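Local coordinates for protein dihydrodipicolinate synthase (Bacillus clausii KSM-K16, PDB 3E96) that probably acts as a 4-hydroxy-tetrahydrodipicolinate synthase, condensing pyruvate with aspartate semialdehyde on a TIM-barrel scaffold, at residues G123-Y128 against D151-D156; V39-D44 against L218-A223. All blocks are in the same frame, centred on the assembly; numbering follows the deposited sequence.

Overall arrangement
The two contacts illustrate how a closed eight-stranded parallel barrel joins the helices around its wall. In contact 1, helix 122-136 meets helix 152-157; these follow the neighbouring strands 109-112 and 140-144. Contact 2 brings helix 32-43, which follows the first strand, to the start of helix 220-231, which follows the last. Both segments of contact 1 fall between the two of contact 2 in sequence; the centres are 34 Å apart, across the barrel from one another, and the nearest atoms about 23 Å apart. Together they show a local joint between successive helices and the joint that closes the ring. Contact 1 also borders the second subunit, whereas contact 2 involves a single chain.

Contact 1 (G123-Y128 against D151-D156); sequences GGVYAY and DRVLVD
Polar and aromatic contacts centre on the phenol of Tyr126, which meets Asp156 about one turn along from Val153. Its first torsion sets CG anti to the backbone N (chi1 164°), carrying the ring across the gap between helices. Ring atom CE1 lies 3.6 Å from Asp156 O, which sits at the ring edge near its plane, as does Val153 O. The CB of Asp156 stands off that plane, above the CD1-CE1 side, and the ring and carboxylate planes are nearly perpendicular, at 89°. A water closes the gap at the hydroxyl: it hydrogen-bonds to Tyr126 OH at 2.8 Å and donates to Asp156 O. A phenylalanine in place of Tyr126 would probably keep the ring's edge contacts but leave this water without its phenol partner, losing the bridge between helices.

Apolar contact comes from one branch of Val153. Its CG1 rests 3.8 Å from Tyr126 CA and also faces CG1 of Val125, more loosely, at 4.3 Å.

Within the second helix, Arg152 NE and Asp156 OD1 are 3.0 Å apart, paired by charge alone.

The axes of segments 123-128 and 152-156 approach to 9.5 Å, crossing at -35°. Val153 touches Phe144 of strand 140-144, and Val125 packs against Pro281 of the second subunit. These are successive helices of the barrel's outer layer, following the adjacent strands 109-112 and 140-144.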
ATOM      1  N   GLY B 123      -8.291  15.765   3.933  1.00 15.90           N
ATOM      2  CA  GLY B 123      -8.045  16.832   2.976  1.00 13.70           C
ATOM      3  C   GLY B 123      -7.103  16.401   1.867  1.00 15.23           C
ATOM      4  O   GLY B 123      -7.289  16.754   0.700  1.00 13.97           O
ATOM      5  N   GLY B 124      -6.087  15.625   2.239  1.00 13.51           N
ATOM      6  CA  GLY B 124      -5.115  15.145   1.274  1.00 14.77           C
ATOM      7  C   GLY B 124      -5.674  14.112   0.312  1.00 12.53           C
ATOM      8  O   GLY B 124      -5.322  14.105  -0.864  1.00 12.69           O
ATOM      9  N   VAL B 125      -6.540  13.234   0.810  1.00 13.27           N
ATOM     10  CA  VAL B 125      -7.141  12.199  -0.030  1.00 11.88           C
ATOM     11  C   VAL B 125      -8.068  12.865  -1.038  1.00 13.14           C
ATOM     12  O   VAL B 125      -8.112  12.485  -2.206  1.00 11.31           O
ATOM     13  CB  VAL B 125      -7.920  11.184   0.827  1.00 11.47           C
ATOM     14  CG1 VAL B 125      -8.661  10.183  -0.064  1.00 10.35           C
ATOM     15  CG2 VAL B 125      -6.940  10.450   1.742  1.00 12.48           C
ATOM     16  N   TYR B 126      -8.810  13.868  -0.579  1.00 13.16           N
ATOM     17  CA  TYR B 126      -9.688  14.603  -1.474  1.00 13.58           C
ATOM     18  C   TYR B 126      -8.838  15.177  -2.615  1.00 13.51           C
ATOM     19  O   TYR B 126      -9.154  14.997  -3.785  1.00 14.97           O
ATOM     20  CB  TYR B 126     -10.372  15.747  -0.725  1.00 15.96           C
ATOM     21  CG  TYR B 126     -10.991  16.762  -1.654  1.00 18.03           C
ATOM     22  CD1 TYR B 126     -12.189  16.494  -2.317  1.00 18.27           C
ATOM     23  CD2 TYR B 126     -10.341  17.963  -1.924  1.00 19.16           C
ATOM     24  CE1 TYR B 126     -12.723  17.404  -3.232  1.00 20.72           C
ATOM     25  CE2 TYR B 126     -10.859  18.874  -2.836  1.00 20.00           C
ATOM     26  CZ  TYR B 126     -12.047  18.590  -3.486  1.00 20.92           C
ATOM     27  OH  TYR B 126     -12.543  19.488  -4.400  1.00 22.20           O
ATOM     28  N   ALA B 127      -7.759  15.867  -2.262  1.00 13.88           N
ATOM     29  CA  ALA B 127      -6.875  16.464  -3.255  1.00 14.41           C
ATOM     30  C   ALA B 127      -6.281  15.398  -4.170  1.00 15.37           C
ATOM     31  O   ALA B 127      -6.176  15.596  -5.380  1.00 14.72           O
ATOM     32  CB  ALA B 127      -5.755  17.241  -2.560  1.00 14.90           C
ATOM     33  N   TYR B 128      -5.892  14.268  -3.586  1.00 14.15           N
ATOM     34  CA  TYR B 128      -5.314  13.178  -4.363  1.00 14.72           C
ATOM     35  C   TYR B 128      -6.239  12.778  -5.509  1.00 13.70           C
ATOM     36  O   TYR B 128      -5.841  12.790  -6.674  1.00 15.24           O
ATOM     37  CB  TYR B 128      -5.061  11.960  -3.468  1.00 12.75           C
ATOM     38  CG  TYR B 128      -4.493  10.774  -4.215  1.00 12.98           C
ATOM     39  CD1 TYR B 128      -3.156  10.741  -4.604  1.00 14.75           C
ATOM     40  CD2 TYR B 128      -5.307   9.697  -4.565  1.00 14.59           C
ATOM     41  CE1 TYR B 128      -2.639   9.663  -5.328  1.00 13.97           C
ATOM     42  CE2 TYR B 128      -4.806   8.618  -5.285  1.00 13.72           C
ATOM     43  CZ  TYR B 128      -3.474   8.606  -5.664  1.00 15.25           C
ATOM     44  OH  TYR B 128      -2.986   7.541  -6.384  1.00 15.13           O
ATOM     45  N   ASP B 151     -16.276  10.373   5.044  1.00 12.77           N
ATOM     46  CA  ASP B 151     -17.079  10.252   3.836  1.00 13.91           C
ATOM     47  C   ASP B 151     -17.255  11.626   3.201  1.00 14.97           C
ATOM     48  O   ASP B 151     -17.684  11.741   2.052  1.00 15.05           O
ATOM     49  CB  ASP B 151     -18.453   9.659   4.150  1.00 12.76           C
ATOM     50  CG  ASP B 151     -18.371   8.215   4.593  1.00 16.01           C
ATOM     51  OD1 ASP B 151     -17.579   7.465   3.990  1.00 15.04           O
ATOM     52  OD2 ASP B 151     -19.098   7.832   5.532  1.00 17.76           O
ATOM     53  N   ARG B 152     -16.932  12.670   3.958  1.00 16.74           N
ATOM     54  CA  ARG B 152     -17.041  14.035   3.450  1.00 19.19           C
ATOM     55  C   ARG B 152     -16.215  14.163   2.167  1.00 18.47           C
ATOM     56  O   ARG B 152     -16.532  14.968   1.288  1.00 17.53           O
ATOM     57  CB  ARG B 152     -16.537  15.033   4.499  1.00 21.98           C
ATOM     58  CG  ARG B 152     -16.541  16.481   4.037  1.00 28.74           C
ATOM     59  CD  ARG B 152     -17.947  16.957   3.697  1.00 34.24           C
ATOM     60  NE  ARG B 152     -17.951  18.332   3.209  1.00 38.77           N
ATOM     61  CZ  ARG B 152     -19.047  19.016   2.901  1.00 40.79           C
ATOM     62  NH1 ARG B 152     -20.242  18.453   3.032  1.00 43.14           N
ATOM     63  NH2 ARG B 152     -18.949  20.264   2.461  1.00 42.88           N
ATOM     64  N   VAL B 153     -15.149  13.371   2.071  1.00 15.59           N
ATOM     65  CA  VAL B 153     -14.297  13.379   0.886  1.00 14.93           C
ATOM     66  C   VAL B 153     -15.120  13.065  -0.363  1.00 13.75           C
ATOM     67  O   VAL B 153     -14.932  13.681  -1.413  1.00 14.82           O
ATOM     68  CB  VAL B 153     -13.163  12.329   1.004  1.00 14.30           C
ATOM     69  CG1 VAL B 153     -12.410  12.222  -0.319  1.00 13.83           C
ATOM     70  CG2 VAL B 153     -12.213  12.712   2.127  1.00 14.00           C
ATOM     71  N   LEU B 154     -16.033  12.105  -0.250  1.00 13.38           N
ATOM     72  CA  LEU B 154     -16.871  11.720  -1.382  1.00 13.22           C
ATOM     73  C   LEU B 154     -17.886  12.815  -1.697  1.00 15.06           C
ATOM     74  O   LEU B 154     -18.167  13.101  -2.862  1.00 15.69           O
ATOM     75  CB  LEU B 154     -17.600  10.406  -1.087  1.00 13.11           C
ATOM     76  CG  LEU B 154     -16.707   9.169  -0.920  1.00 13.28           C
ATOM     77  CD1 LEU B 154     -17.567   7.956  -0.572  1.00 13.12           C
ATOM     78  CD2 LEU B 154     -15.932   8.919  -2.209  1.00 13.24           C
ATOM     79  N   VAL B 155     -18.439  13.420  -0.653  1.00 15.33           N
ATOM     80  CA  VAL B 155     -19.407  14.494  -0.836  1.00 16.76           C
ATOM     81  C   VAL B 155     -18.746  15.641  -1.594  1.00 17.24           C
ATOM     82  O   VAL B 155     -19.355  16.247  -2.474  1.00 17.76           O
ATOM     83  CB  VAL B 155     -19.920  15.021   0.519  1.00 18.14           C
ATOM     84  CG1 VAL B 155     -20.892  16.181   0.299  1.00 20.18           C
ATOM     85  CG2 VAL B 155     -20.606  13.899   1.284  1.00 17.82           C
ATOM     86  N   ASP B 156     -17.493  15.930  -1.261  1.00 17.33           N
ATOM     87  CA  ASP B 156     -16.784  17.023  -1.917  1.00 18.77           C
ATOM     88  C   ASP B 156     -16.310  16.715  -3.334  1.00 18.96           C
ATOM     89  O   ASP B 156     -16.147  17.627  -4.147  1.00 17.20           O
ATOM     90  CB  ASP B 156     -15.607  17.485  -1.052  1.00 18.08           C
ATOM     91  CG  ASP B 156     -16.062  18.122   0.246  1.00 20.16           C
ATOM     92  OD1 ASP B 156     -17.211  18.603   0.288  1.00 21.48           O
ATOM     93  OD2 ASP B 156     -15.278  18.153   1.215  1.00 19.97           O
TER
HETATM   94  O   HOH W   1     -14.484  18.492  -6.216  1.00 26.61           O

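Contact 2 (V39-D44 against L218-A223); sequences VDRIVD and LLPQKA
The peptide carbonyl of Arg41 is met by the ring of Pro220: CG approaches Arg41 O to 3.7 Å, from well above one face of the peptide plane. Beside it, ring atom CD lies 4.3 Å from Arg41 CG, so the CG-CD side of the proline is turned to both backbone and side chain of the arginine. The guanidinium is less involved with 218-223 itself; NH1 makes a weak hydrogen bond to Asn217 O.

The arginine side chain leaves the helix extended, with CG anti to the backbone N, and then bends at chi3 (-59°), which swings the guanidinium aside. CD, at the bend, lies 4.1 Å from Leu218 O, a loose approach, longer than van der Waals contact; the same oxygen accepts a hydrogen bond from Gln273 NE2.

The CB of Leu218 is turned from Arg41, and its side chain touches Ile264 and Met268 of helix 262-270 and Phe248 of helix 235-252. It also lies about 8 Å from the side chain of Thr56, a predicted pyruvate-binding residue. Val39, two residues before Arg41, packs on helix 64-78. The contact joins the last turn of helix 32-43 to the start of helix 220-231, where the barrel's first and last strands adjoin.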
ATOM      1  N   VAL B  39     -10.790 -13.401 -19.595  1.00 16.77           N
ATOM      2  CA  VAL B  39     -11.593 -12.305 -20.116  1.00 18.04           C
ATOM      3  C   VAL B  39     -12.826 -12.867 -20.821  1.00 18.60           C
ATOM      4  O   VAL B  39     -13.940 -12.385 -20.612  1.00 17.90           O
ATOM      5  CB  VAL B  39     -10.786 -11.451 -21.111  1.00 18.57           C
ATOM      6  CG1 VAL B  39     -11.710 -10.472 -21.830  1.00 19.24           C
ATOM      7  CG2 VAL B  39      -9.687 -10.699 -20.372  1.00 19.80           C
ATOM      8  N   ASP B  40     -12.625 -13.888 -21.657  1.00 19.41           N
ATOM      9  CA  ASP B  40     -13.741 -14.502 -22.378  1.00 20.74           C
ATOM     10  C   ASP B  40     -14.769 -15.105 -21.425  1.00 19.83           C
ATOM     11  O   ASP B  40     -15.967 -14.889 -21.585  1.00 20.05           O
ATOM     12  CB  ASP B  40     -13.255 -15.600 -23.337  1.00 22.59           C
ATOM     13  CG  ASP B  40     -12.492 -15.049 -24.530  1.00 24.79           C
ATOM     14  OD1 ASP B  40     -12.703 -13.870 -24.890  1.00 23.81           O
ATOM     15  OD2 ASP B  40     -11.691 -15.809 -25.120  1.00 26.72           O
ATOM     16  N   ARG B  41     -14.308 -15.861 -20.435  1.00 19.89           N
ATOM     17  CA  ARG B  41     -15.230 -16.477 -19.485  1.00 19.38           C
ATOM     18  C   ARG B  41     -16.089 -15.420 -18.803  1.00 19.33           C
ATOM     19  O   ARG B  41     -17.283 -15.618 -18.575  1.00 18.83           O
ATOM     20  CB  ARG B  41     -14.466 -17.271 -18.424  1.00 19.81           C
ATOM     21  CG  ARG B  41     -15.379 -17.989 -17.437  1.00 21.21           C
ATOM     22  CD  ARG B  41     -14.597 -18.832 -16.446  1.00 20.26           C
ATOM     23  NE  ARG B  41     -13.797 -19.849 -17.117  1.00 23.54           N
ATOM     24  CZ  ARG B  41     -12.476 -19.796 -17.249  1.00 24.61           C
ATOM     25  NH1 ARG B  41     -11.794 -18.775 -16.749  1.00 25.40           N
ATOM     26  NH2 ARG B  41     -11.837 -20.767 -17.892  1.00 26.78           N
ATOM     27  N   ILE B  42     -15.474 -14.289 -18.483  1.00 18.71           N
ATOM     28  CA  ILE B  42     -16.186 -13.208 -17.822  1.00 18.56           C
ATOM     29  C   ILE B  42     -17.208 -12.513 -18.722  1.00 19.89           C
ATOM     30  O   ILE B  42     -18.407 -12.522 -18.433  1.00 19.40           O
ATOM     31  CB  ILE B  42     -15.189 -12.152 -17.275  1.00 17.92           C
ATOM     32  CG1 ILE B  42     -14.380 -12.767 -16.128  1.00 15.78           C
ATOM     33  CG2 ILE B  42     -15.936 -10.895 -16.823  1.00 16.61           C
ATOM     34  CD1 ILE B  42     -13.266 -11.878 -15.595  1.00 16.46           C
ATOM     35  N   VAL B  43     -16.737 -11.928 -19.817  1.00 19.07           N
ATOM     36  CA  VAL B  43     -17.616 -11.188 -20.715  1.00 21.06           C
ATOM     37  C   VAL B  43     -18.585 -12.003 -21.558  1.00 22.01           C
ATOM     38  O   VAL B  43     -19.606 -11.478 -21.996  1.00 22.17           O
ATOM     39  CB  VAL B  43     -16.800 -10.268 -21.647  1.00 19.98           C
ATOM     40  CG1 VAL B  43     -15.958  -9.309 -20.812  1.00 20.31           C
ATOM     41  CG2 VAL B  43     -15.928 -11.094 -22.566  1.00 21.61           C
ATOM     42  N   ASP B  44     -18.283 -13.275 -21.788  1.00 24.55           N
ATOM     43  CA  ASP B  44     -19.177 -14.112 -22.582  1.00 25.96           C
ATOM     44  C   ASP B  44     -20.259 -14.755 -21.734  1.00 26.70           C
ATOM     45  O   ASP B  44     -21.080 -15.522 -22.244  1.00 25.96           O
ATOM     46  CB  ASP B  44     -18.401 -15.212 -23.312  1.00 29.17           C
ATOM     47  CG  ASP B  44     -17.636 -14.685 -24.506  1.00 33.06           C
ATOM     48  OD1 ASP B  44     -18.174 -13.800 -25.204  1.00 35.36           O
ATOM     49  OD2 ASP B  44     -16.507 -15.162 -24.757  1.00 35.92           O
ATOM     50  N   LEU B 218     -14.386 -17.633 -12.080  1.00 15.16           N
ATOM     51  CA  LEU B 218     -14.645 -19.062 -12.195  1.00 17.00           C
ATOM     52  C   LEU B 218     -16.116 -19.411 -12.404  1.00 17.57           C
ATOM     53  O   LEU B 218     -16.429 -20.346 -13.138  1.00 19.60           O
ATOM     54  CB  LEU B 218     -14.125 -19.813 -10.961  1.00 15.56           C
ATOM     55  CG  LEU B 218     -14.615 -19.392  -9.570  1.00 16.41           C
ATOM     56  CD1 LEU B 218     -14.474 -20.561  -8.601  1.00 16.88           C
ATOM     57  CD2 LEU B 218     -13.812 -18.179  -9.084  1.00 16.79           C
ATOM     58  N   LEU B 219     -17.011 -18.656 -11.770  1.00 17.92           N
ATOM     59  CA  LEU B 219     -18.446 -18.925 -11.858  1.00 17.23           C
ATOM     60  C   LEU B 219     -19.265 -17.653 -12.045  1.00 17.35           C
ATOM     61  O   LEU B 219     -20.033 -17.263 -11.165  1.00 16.03           O
ATOM     62  CB  LEU B 219     -18.900 -19.641 -10.584  1.00 17.02           C
ATOM     63  CG  LEU B 219     -18.186 -20.967 -10.299  1.00 18.36           C
ATOM     64  CD1 LEU B 219     -18.365 -21.376  -8.845  1.00 17.60           C
ATOM     65  CD2 LEU B 219     -18.737 -22.031 -11.237  1.00 19.61           C
ATOM     66  N   PRO B 220     -19.131 -17.002 -13.207  1.00 17.89           N
ATOM     67  CA  PRO B 220     -19.868 -15.768 -13.482  1.00 18.66           C
ATOM     68  C   PRO B 220     -21.388 -15.879 -13.384  1.00 19.70           C
ATOM     69  O   PRO B 220     -22.059 -14.899 -13.069  1.00 19.15           O
ATOM     70  CB  PRO B 220     -19.390 -15.385 -14.883  1.00 19.79           C
ATOM     71  CG  PRO B 220     -19.062 -16.706 -15.505  1.00 18.58           C
ATOM     72  CD  PRO B 220     -18.355 -17.428 -14.386  1.00 17.33           C
ATOM     73  N   GLN B 221     -21.930 -17.066 -13.644  1.00 19.63           N
ATOM     74  CA  GLN B 221     -23.376 -17.252 -13.577  1.00 20.95           C
ATOM     75  C   GLN B 221     -23.930 -17.053 -12.162  1.00 20.45           C
ATOM     76  O   GLN B 221     -25.066 -16.606 -11.995  1.00 19.07           O
ATOM     77  CB  GLN B 221     -23.770 -18.640 -14.105  1.00 24.74           C
ATOM     78  CG  GLN B 221     -23.461 -19.811 -13.175  1.00 28.96           C
ATOM     79  CD  GLN B 221     -22.005 -20.260 -13.207  1.00 32.85           C
ATOM     80  OE1 GLN B 221     -21.628 -21.191 -12.492  1.00 36.35           O
ATOM     81  NE2 GLN B 221     -21.184 -19.610 -14.034  1.00 29.57           N
ATOM     82  N   LYS B 222     -23.138 -17.382 -11.145  1.00 19.15           N
ATOM     83  CA  LYS B 222     -23.589 -17.206  -9.765  1.00 19.42           C
ATOM     84  C   LYS B 222     -23.709 -15.724  -9.439  1.00 18.75           C
ATOM     85  O   LYS B 222     -24.639 -15.305  -8.746  1.00 18.09           O
ATOM     86  CB  LYS B 222     -22.621 -17.868  -8.781  1.00 20.48           C
ATOM     87  CG  LYS B 222     -22.689 -19.385  -8.763  1.00 23.61           C
ATOM     88  CD  LYS B 222     -21.794 -19.966  -7.679  1.00 25.23           C
ATOM     89  CE  LYS B 222     -21.904 -21.487  -7.627  1.00 26.53           C
ATOM     90  NZ  LYS B 222     -23.287 -21.937  -7.295  1.00 27.59           N
ATOM     91  N   ALA B 223     -22.761 -14.934  -9.936  1.00 17.49           N
ATOM     92  CA  ALA B 223     -22.775 -13.498  -9.706  1.00 17.15           C
ATOM     93  C   ALA B 223     -23.981 -12.906 -10.423  1.00 17.14           C
ATOM     94  O   ALA B 223     -24.686 -12.054  -9.878  1.00 16.00           O
ATOM     95  CB  ALA B 223     -21.485 -12.868 -10.231  1.00 16.85           C
TER